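Local coordinates for protein MIP07328p (PDB 6FKK) that probably acts as a repulsive axon guidance cue at the cell surface, engaging semaphorin receptors through its extracellular sema domain, at residues 83-88 with 100-105; 144-149 with 164-169. All coordinates share one frame; numbering follows the deposited sequence.

Contact 1 (83-88 with 100-105); sequences HNYLRV and CGTNSY
The Y85 ring has T102 OG1 at its edge, in the ring plane and 3.7 Å from Y85 CD1, while Y85 OH is hydrogen-bonded to W80 O. The guanidinium of R87 carries Y85 CB over one face, towards the rim; NH1 turns back to donate to L86 O, and NH2 is hydrogen-bonded to Y27 O. These groups flank the open end of a β-hairpin, away from its turn, where strands 86-91 and 97-101 run antiparallel in this sema-domain propeller sheet. L86 and G101 form a non-hydrogen-bonded pair, V88 and C100 a hydrogen-bonded one, and between them lies a classic bulge: C100 O accepts both R87 N, at 3.0 Å and nearly straight (173°), and V88 N. Next to it V88 CB packs on C100 CB at 3.6 Å. Beyond the last bridge, T102 continues the backbone pairing through its N-H and hydroxyl. T102 N donates to Y85 O (2.9 Å), and T102 OG1, held in the crowded position between backbone N and carbonyl carbon (chi1 70°), accepts from Y85 N at 3.0 Å and donates weakly to H83 O. An alanine here would probably loosen the link beyond the bulge, since the acceptor for Y85 N and the methyl CG2 against Y85 CB are lost. H83 O is held more firmly by S104 N (2.6 Å), which approaches from above the carbonyl plane. N84, with CG anti to its backbone N, brings OD1 to within 2.8 Å of N103 N in a weak, bent bond, while N84 ND2 is hydrogen-bonded to W62 O. Strand 97-101 is flanked on its other side by strand 108-112, to which the C100-C109 disulfide ties it; helix 66-74 lies against the side chains of H83 and S104.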
ATOM      1  N   HIS A  83     -11.445  -4.548  22.825  1.00 82.47           N
ATOM      2  CA  HIS A  83     -12.498  -3.793  22.165  1.00 82.97           C
ATOM      3  C   HIS A  83     -12.768  -4.443  20.814  1.00 82.17           C
ATOM      4  O   HIS A  83     -12.175  -5.467  20.464  1.00 87.29           O
ATOM      5  CB  HIS A  83     -12.119  -2.315  22.009  1.00 86.44           C
ATOM      6  CG  HIS A  83     -12.384  -1.490  23.230  1.00 99.52           C
ATOM      7  ND1 HIS A  83     -13.582  -0.847  23.447  1.00102.41           N
ATOM      8  CD2 HIS A  83     -11.603  -1.202  24.299  1.00101.70           C
ATOM      9  CE1 HIS A  83     -13.531  -0.198  24.596  1.00107.57           C
ATOM     10  NE2 HIS A  83     -12.340  -0.397  25.133  1.00105.20           N
ATOM     11  N   ASN A  84     -13.671  -3.842  20.047  1.00 71.58           N
ATOM     12  CA  ASN A  84     -14.052  -4.357  18.733  1.00 69.73           C
ATOM     13  C   ASN A  84     -13.600  -3.349  17.680  1.00 82.81           C
ATOM     14  O   ASN A  84     -14.338  -2.435  17.312  1.00 82.40           O
ATOM     15  CB  ASN A  84     -15.553  -4.614  18.655  1.00 73.01           C
ATOM     16  CG  ASN A  84     -15.959  -5.272  17.353  1.00 71.19           C
ATOM     17  OD1 ASN A  84     -15.159  -5.953  16.711  1.00 68.28           O
ATOM     18  ND2 ASN A  84     -17.209  -5.070  16.952  1.00 73.36           N
ATOM     19  N   TYR A  85     -12.374  -3.526  17.194  1.00 70.22           N
ATOM     20  CA  TYR A  85     -11.828  -2.683  16.137  1.00 69.11           C
ATOM     21  C   TYR A  85     -12.268  -3.249  14.794  1.00 69.07           C
ATOM     22  O   TYR A  85     -11.861  -4.350  14.414  1.00 82.48           O
ATOM     23  CB  TYR A  85     -10.306  -2.612  16.234  1.00 66.97           C
ATOM     24  CG  TYR A  85      -9.799  -1.990  17.515  1.00 70.21           C
ATOM     25  CD1 TYR A  85      -9.592  -2.761  18.652  1.00 67.01           C
ATOM     26  CD2 TYR A  85      -9.527  -0.630  17.589  1.00 71.36           C
ATOM     27  CE1 TYR A  85      -9.131  -2.196  19.825  1.00 76.28           C
ATOM     28  CE2 TYR A  85      -9.064  -0.056  18.758  1.00 78.64           C
ATOM     29  CZ  TYR A  85      -8.869  -0.842  19.873  1.00 81.45           C
ATOM     30  OH  TYR A  85      -8.410  -0.268  21.038  1.00 82.20           O
ATOM     31  N   LEU A  86     -13.103  -2.501  14.077  1.00 60.08           N
ATOM     32  CA  LEU A  86     -13.566  -2.949  12.770  1.00 67.67           C
ATOM     33  C   LEU A  86     -12.449  -2.794  11.746  1.00 71.36           C
ATOM     34  O   LEU A  86     -11.813  -1.738  11.660  1.00 76.37           O
ATOM     35  CB  LEU A  86     -14.805  -2.161  12.339  1.00 61.07           C
ATOM     36  CG  LEU A  86     -16.130  -2.588  12.978  1.00 64.91           C
ATOM     37  CD1 LEU A  86     -16.278  -2.044  14.392  1.00 67.40           C
ATOM     38  CD2 LEU A  86     -17.304  -2.163  12.111  1.00 79.44           C
ATOM     39  N   ARG A  87     -12.209  -3.852  10.972  1.00 53.82           N
ATOM     40  CA  ARG A  87     -11.052  -3.893  10.087  1.00 56.97           C
ATOM     41  C   ARG A  87     -11.337  -4.433   8.693  1.00 51.64           C
ATOM     42  O   ARG A  87     -10.427  -4.422   7.859  1.00 73.41           O
ATOM     43  CB  ARG A  87      -9.933  -4.735  10.724  1.00 54.42           C
ATOM     44  CG  ARG A  87      -9.218  -4.057  11.879  1.00 54.56           C
ATOM     45  CD  ARG A  87      -8.368  -2.900  11.383  1.00 58.33           C
ATOM     46  NE  ARG A  87      -7.624  -2.255  12.461  1.00 55.34           N
ATOM     47  CZ  ARG A  87      -8.035  -1.168  13.104  1.00 61.31           C
ATOM     48  NH1 ARG A  87      -9.188  -0.598  12.780  1.00 63.57           N
ATOM     49  NH2 ARG A  87      -7.290  -0.648  14.069  1.00 68.00           N
ATOM     50  N   VAL A  88     -12.548  -4.913   8.409  1.00 51.35           N
ATOM     51  CA  VAL A  88     -12.859  -5.520   7.116  1.00 50.59           C
ATOM     52  C   VAL A  88     -14.214  -5.009   6.648  1.00 53.27           C
ATOM     53  O   VAL A  88     -15.217  -5.165   7.354  1.00 56.84           O
ATOM     54  CB  VAL A  88     -12.870  -7.059   7.179  1.00 54.32           C
ATOM     55  CG1 VAL A  88     -13.284  -7.640   5.837  1.00 58.76           C
ATOM     56  CG2 VAL A  88     -11.507  -7.592   7.593  1.00 56.66           C
ATOM     57  N   CYS A 100     -16.395  -7.011   9.488  1.00 75.82           N
ATOM     58  CA  CYS A 100     -15.679  -7.893  10.398  1.00 75.63           C
ATOM     59  C   CYS A 100     -14.834  -7.052  11.346  1.00 78.98           C
ATOM     60  O   CYS A 100     -14.240  -6.050  10.937  1.00 68.39           O
ATOM     61  CB  CYS A 100     -14.787  -8.885   9.635  1.00 71.91           C
ATOM     62  SG  CYS A 100     -15.589  -9.797   8.280  1.00 93.44           S
ATOM     63  N   GLY A 101     -14.782  -7.466  12.612  1.00 77.06           N
ATOM     64  CA  GLY A 101     -14.025  -6.739  13.611  1.00 70.59           C
ATOM     65  C   GLY A 101     -13.287  -7.688  14.534  1.00 73.71           C
ATOM     66  O   GLY A 101     -13.579  -8.884  14.600  1.00 77.35           O
ATOM     67  N   THR A 102     -12.316  -7.123  15.260  1.00 68.16           N
ATOM     68  CA  THR A 102     -11.498  -7.928  16.162  1.00 63.82           C
ATOM     69  C   THR A 102     -12.337  -8.525  17.285  1.00 73.61           C
ATOM     70  O   THR A 102     -12.161  -9.695  17.644  1.00 76.55           O
ATOM     71  CB  THR A 102     -10.358  -7.087  16.737  1.00 60.67           C
ATOM     72  OG1 THR A 102     -10.888  -6.121  17.654  1.00 78.81           O
ATOM     73  CG2 THR A 102      -9.618  -6.364  15.623  1.00 56.22           C
ATOM     74  N   ASN A 103     -13.249  -7.733  17.853  1.00 77.77           N
ATOM     75  CA  ASN A 103     -14.175  -8.194  18.890  1.00 85.65           C
ATOM     76  C   ASN A 103     -13.423  -8.802  20.076  1.00 80.69           C
ATOM     77  O   ASN A 103     -13.660  -9.944  20.477  1.00 76.90           O
ATOM     78  CB  ASN A 103     -15.194  -9.181  18.311  1.00 71.58           C
ATOM     79  CG  ASN A 103     -16.246  -9.603  19.321  1.00 85.08           C
ATOM     80  OD1 ASN A 103     -16.592  -8.846  20.228  1.00104.32           O
ATOM     81  ND2 ASN A 103     -16.747 -10.825  19.177  1.00 80.50           N
ATOM     82  N   SER A 104     -12.495  -8.023  20.629  1.00 78.74           N
ATOM     83  CA  SER A 104     -11.748  -8.406  21.826  1.00 71.79           C
ATOM     84  C   SER A 104     -11.079  -9.767  21.648  1.00 70.55           C
ATOM     85  O   SER A 104     -11.265 -10.691  22.444  1.00 91.20           O
ATOM     86  CB  SER A 104     -12.657  -8.396  23.056  1.00 76.15           C
ATOM     87  OG  SER A 104     -13.313  -7.149  23.193  1.00 77.55           O
ATOM     88  N   TYR A 105     -10.296  -9.885  20.573  1.00 81.74           N
ATOM     89  CA  TYR A 105      -9.596 -11.122  20.228  1.00 81.94           C
ATOM     90  C   TYR A 105     -10.563 -12.292  20.060  1.00 82.30           C
ATOM     91  O   TYR A 105     -10.237 -13.438  20.379  1.00 88.45           O
ATOM     92  CB  TYR A 105      -8.510 -11.453  21.257  1.00 85.16           C
ATOM     93  CG  TYR A 105      -7.319 -10.520  21.197  1.00 84.52           C
ATOM     94  CD1 TYR A 105      -7.411  -9.212  21.654  1.00 90.51           C
ATOM     95  CD2 TYR A 105      -6.101 -10.950  20.683  1.00 79.34           C
ATOM     96  CE1 TYR A 105      -6.326  -8.356  21.599  1.00 94.27           C
ATOM     97  CE2 TYR A 105      -5.008 -10.102  20.625  1.00 83.18           C
ATOM     98  CZ  TYR A 105      -5.127  -8.806  21.085  1.00 99.67           C
ATOM     99  OH  TYR A 105      -4.044  -7.957  21.030  1.00 96.84           O
TER

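Contact 2 (144-149 with 164-169); sequences LCPYSP and SATVAD. With NAG (2-acetamido-2-deoxy-beta-D-glucopyranose), chain E.
The loop segment 144-149 runs beside 164-169, its course over 144-147 inclined by 44° to that of 164-169, with L144 nearest S164 and P146 nearest T166, and the segment 164-169, which begins on strand 161-165, turns a corner at T166. That strand is the middle one of a three-stranded antiparallel sheet in the sema domain, a β-propeller, and the loop packs beside it. S164 points toward the loop, its OG anti to the backbone N and 3.1 Å from L144 O; the same hydroxyl is hydrogen-bonded to G143 O. T166 likewise extends OG1 anti to its backbone N (chi1 174°), bringing it 3.3 Å from P146 CA and alongside the proline ring. Y147 has the largest share of surface covered by the other segment, and its ring reaches across to the backbone of 167-169. D169 O sits over one ring face, off-centre, 3.5 Å from CE1 of Y147, whereas V167 O meets the edge in the ring plane. Y147 CD1 also touches V167 CG2 at 4.2 Å. The other branch of this valine turns to the N-linked sugar, with V167 CG1 3.5 Å from C6 of the NAG.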
ATOM      1  N   LEU A 144     -10.118 -14.900   8.716  1.00 66.00           N
ATOM      2  CA  LEU A 144     -10.647 -13.870   7.832  1.00 59.47           C
ATOM      3  C   LEU A 144     -10.467 -12.461   8.378  1.00 57.85           C
ATOM      4  O   LEU A 144     -10.539 -11.502   7.604  1.00 60.27           O
ATOM      5  CB  LEU A 144     -12.136 -14.118   7.562  1.00 58.25           C
ATOM      6  CG  LEU A 144     -12.484 -15.340   6.710  1.00 62.98           C
ATOM      7  CD1 LEU A 144     -13.985 -15.559   6.673  1.00 55.35           C
ATOM      8  CD2 LEU A 144     -11.943 -15.158   5.306  1.00 67.01           C
ATOM      9  N   CYS A 145     -10.230 -12.317   9.680  1.00 66.94           N
ATOM     10  CA  CYS A 145     -10.112 -11.030  10.337  1.00 63.96           C
ATOM     11  C   CYS A 145      -9.044 -11.128  11.418  1.00 73.62           C
ATOM     12  O   CYS A 145      -8.914 -12.180  12.061  1.00 67.97           O
ATOM     13  CB  CYS A 145     -11.449 -10.600  10.956  1.00 64.81           C
ATOM     14  SG  CYS A 145     -11.531  -8.871  11.466  1.00 78.54           S
ATOM     15  N   PRO A 146      -8.263 -10.071  11.633  1.00 63.25           N
ATOM     16  CA  PRO A 146      -7.226 -10.127  12.668  1.00 59.09           C
ATOM     17  C   PRO A 146      -7.819 -10.047  14.067  1.00 62.00           C
ATOM     18  O   PRO A 146      -8.976  -9.675  14.271  1.00 65.51           O
ATOM     19  CB  PRO A 146      -6.353  -8.906  12.364  1.00 47.29           C
ATOM     20  CG  PRO A 146      -7.265  -7.965  11.664  1.00 55.53           C
ATOM     21  CD  PRO A 146      -8.179  -8.833  10.841  1.00 53.47           C
ATOM     22  N   TYR A 147      -6.990 -10.411  15.043  1.00 67.09           N
ATOM     23  CA  TYR A 147      -7.389 -10.378  16.445  1.00 66.72           C
ATOM     24  C   TYR A 147      -7.074  -9.048  17.113  1.00 69.75           C
ATOM     25  O   TYR A 147      -7.763  -8.661  18.065  1.00 78.89           O
ATOM     26  CB  TYR A 147      -6.691 -11.498  17.221  1.00 60.70           C
ATOM     27  CG  TYR A 147      -7.170 -12.895  16.900  1.00 63.16           C
ATOM     28  CD1 TYR A 147      -6.877 -13.491  15.682  1.00 59.74           C
ATOM     29  CD2 TYR A 147      -7.895 -13.630  17.830  1.00 73.55           C
ATOM     30  CE1 TYR A 147      -7.307 -14.770  15.392  1.00 73.23           C
ATOM     31  CE2 TYR A 147      -8.327 -14.910  17.551  1.00 67.65           C
ATOM     32  CZ  TYR A 147      -8.031 -15.475  16.331  1.00 72.49           C
ATOM     33  OH  TYR A 147      -8.460 -16.750  16.045  1.00 73.63           O
ATOM     34  N   SER A 148      -6.052  -8.345  16.636  1.00 70.21           N
ATOM     35  CA  SER A 148      -5.548  -7.130  17.249  1.00 60.46           C
ATOM     36  C   SER A 148      -5.654  -5.958  16.281  1.00 59.16           C
ATOM     37  O   SER A 148      -5.614  -6.151  15.062  1.00 64.99           O
ATOM     38  CB  SER A 148      -4.085  -7.314  17.676  1.00 80.77           C
ATOM     39  OG  SER A 148      -3.525  -6.109  18.165  1.00 99.63           O
ATOM     40  N   PRO A 149      -5.795  -4.729  16.789  1.00 68.57           N
ATOM     41  CA  PRO A 149      -5.784  -3.556  15.901  1.00 62.20           C
ATOM     42  C   PRO A 149      -4.455  -3.320  15.202  1.00 76.05           C
ATOM     43  O   PRO A 149      -4.365  -2.386  14.396  1.00 79.26           O
ATOM     44  CB  PRO A 149      -6.115  -2.394  16.851  1.00 73.96           C
ATOM     45  CG  PRO A 149      -5.750  -2.895  18.210  1.00 75.01           C
ATOM     46  CD  PRO A 149      -6.077  -4.356  18.186  1.00 78.12           C
ATOM     47  N   SER A 164      -8.100 -13.119   2.570  1.00 53.22           N
ATOM     48  CA  SER A 164      -7.566 -12.560   3.803  1.00 51.94           C
ATOM     49  C   SER A 164      -6.148 -13.055   4.053  1.00 58.51           C
ATOM     50  O   SER A 164      -5.816 -14.207   3.754  1.00 52.43           O
ATOM     51  CB  SER A 164      -8.458 -12.925   4.992  1.00 72.68           C
ATOM     52  OG  SER A 164      -7.961 -12.367   6.197  1.00 77.49           O
ATOM     53  N   ALA A 165      -5.316 -12.174   4.606  1.00 39.15           N
ATOM     54  CA  ALA A 165      -3.959 -12.508   5.028  1.00 42.22           C
ATOM     55  C   ALA A 165      -3.779 -11.997   6.452  1.00 52.40           C
ATOM     56  O   ALA A 165      -3.677 -10.786   6.665  1.00 55.66           O
ATOM     57  CB  ALA A 165      -2.917 -11.897   4.098  1.00 41.14           C
ATOM     58  N   THR A 166      -3.738 -12.907   7.423  1.00 48.62           N
ATOM     59  CA  THR A 166      -3.687 -12.504   8.823  1.00 44.22           C
ATOM     60  C   THR A 166      -3.137 -13.672   9.642  1.00 54.58           C
ATOM     61  O   THR A 166      -2.384 -14.500   9.121  1.00 62.86           O
ATOM     62  CB  THR A 166      -5.085 -12.032   9.274  1.00 48.20           C
ATOM     63  OG1 THR A 166      -5.083 -11.767  10.684  1.00 61.43           O
ATOM     64  CG2 THR A 166      -6.133 -13.082   8.952  1.00 44.48           C
ATOM     65  N   VAL A 167      -3.494 -13.718  10.923  1.00 53.14           N
ATOM     66  CA  VAL A 167      -3.168 -14.836  11.796  1.00 57.12           C
ATOM     67  C   VAL A 167      -4.452 -15.577  12.131  1.00 64.77           C
ATOM     68  O   VAL A 167      -5.534 -14.987  12.222  1.00 70.51           O
ATOM     69  CB  VAL A 167      -2.459 -14.379  13.084  1.00 51.75           C
ATOM     70  CG1 VAL A 167      -1.010 -14.064  12.803  1.00 45.57           C
ATOM     71  CG2 VAL A 167      -3.165 -13.171  13.664  1.00 47.74           C
ATOM     72  N   ALA A 168      -4.322 -16.890  12.325  1.00 49.32           N
ATOM     73  CA  ALA A 168      -5.454 -17.730  12.681  1.00 58.63           C
ATOM     74  C   ALA A 168      -5.548 -18.009  14.174  1.00 63.34           C
ATOM     75  O   ALA A 168      -6.594 -18.480  14.634  1.00 75.10           O
ATOM     76  CB  ALA A 168      -5.388 -19.063  11.922  1.00 55.77           C
ATOM     77  N   ASP A 169      -4.497 -17.728  14.939  1.00 53.97           N
ATOM     78  CA  ASP A 169      -4.455 -18.053  16.355  1.00 68.98           C
ATOM     79  C   ASP A 169      -4.452 -16.789  17.205  1.00 73.75           C
ATOM     80  O   ASP A 169      -4.177 -15.685  16.728  1.00 78.27           O
ATOM     81  CB  ASP A 169      -3.227 -18.910  16.689  1.00 63.82           C
ATOM     82  CG  ASP A 169      -1.924 -18.147  16.543  1.00 80.73           C
ATOM     83  OD1 ASP A 169      -1.805 -17.349  15.590  1.00 89.15           O
ATOM     84  OD2 ASP A 169      -1.020 -18.345  17.386  1.00 82.63           O
TER
HETATM   85  C1  NAG E1014       1.014  -9.736  12.738  1.00111.58           C
HETATM   86  C2  NAG E1014       1.294  -9.912  14.243  1.00130.58           C
HETATM   87  C3  NAG E1014       2.520 -10.796  14.484  1.00130.63           C
HETATM   88  C4  NAG E1014       2.417 -12.096  13.700  1.00144.43           C
HETATM   89  C5  NAG E1014       2.195 -11.780  12.229  1.00141.57           C
HETATM   90  C6  NAG E1014       2.044 -13.017  11.374  1.00158.52           C
HETATM   91  C7  NAG E1014       2.453  -7.769  14.665  1.00144.20           C
HETATM   92  C8  NAG E1014       2.431  -6.496  15.456  1.00135.37           C
HETATM   93  N2  NAG E1014       1.449  -8.625  14.906  1.00144.18           N
HETATM   94  O3  NAG E1014       2.624 -11.079  15.874  1.00119.74           O
HETATM   95  O4  NAG E1014       3.612 -12.853  13.848  1.00155.49           O
HETATM   96  O5  NAG E1014       0.986 -11.021  12.090  1.00114.25           O
HETATM   97  O6  NAG E1014       2.887 -14.067  11.826  1.00165.56           O
HETATM   98  O7  NAG E1014       3.338  -8.006  13.846  1.00150.69           O

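Overall arrangement
Both contacts belong to the sema domain and follow one another along the chain, contact 1 closing before contact 2 opens, with their centres about 10 Å apart. Contact 1 lies at the open end of the hairpin 86-91/97-101, in a four-stranded antiparallel sheet; the loop of contact 2 leaves the last strand of that sheet, 135-140, and leads into the next sheet, 154-178. The loop therefore bridges consecutive propeller sheets. The two contacts also touch directly: T102 CB lies 3.3 Å from Y147 O, and Y105 OH packs against S148 CB. R87 NH2 adds a weak hydrogen bond to P149 O, joining the hairpin to the connecting loop.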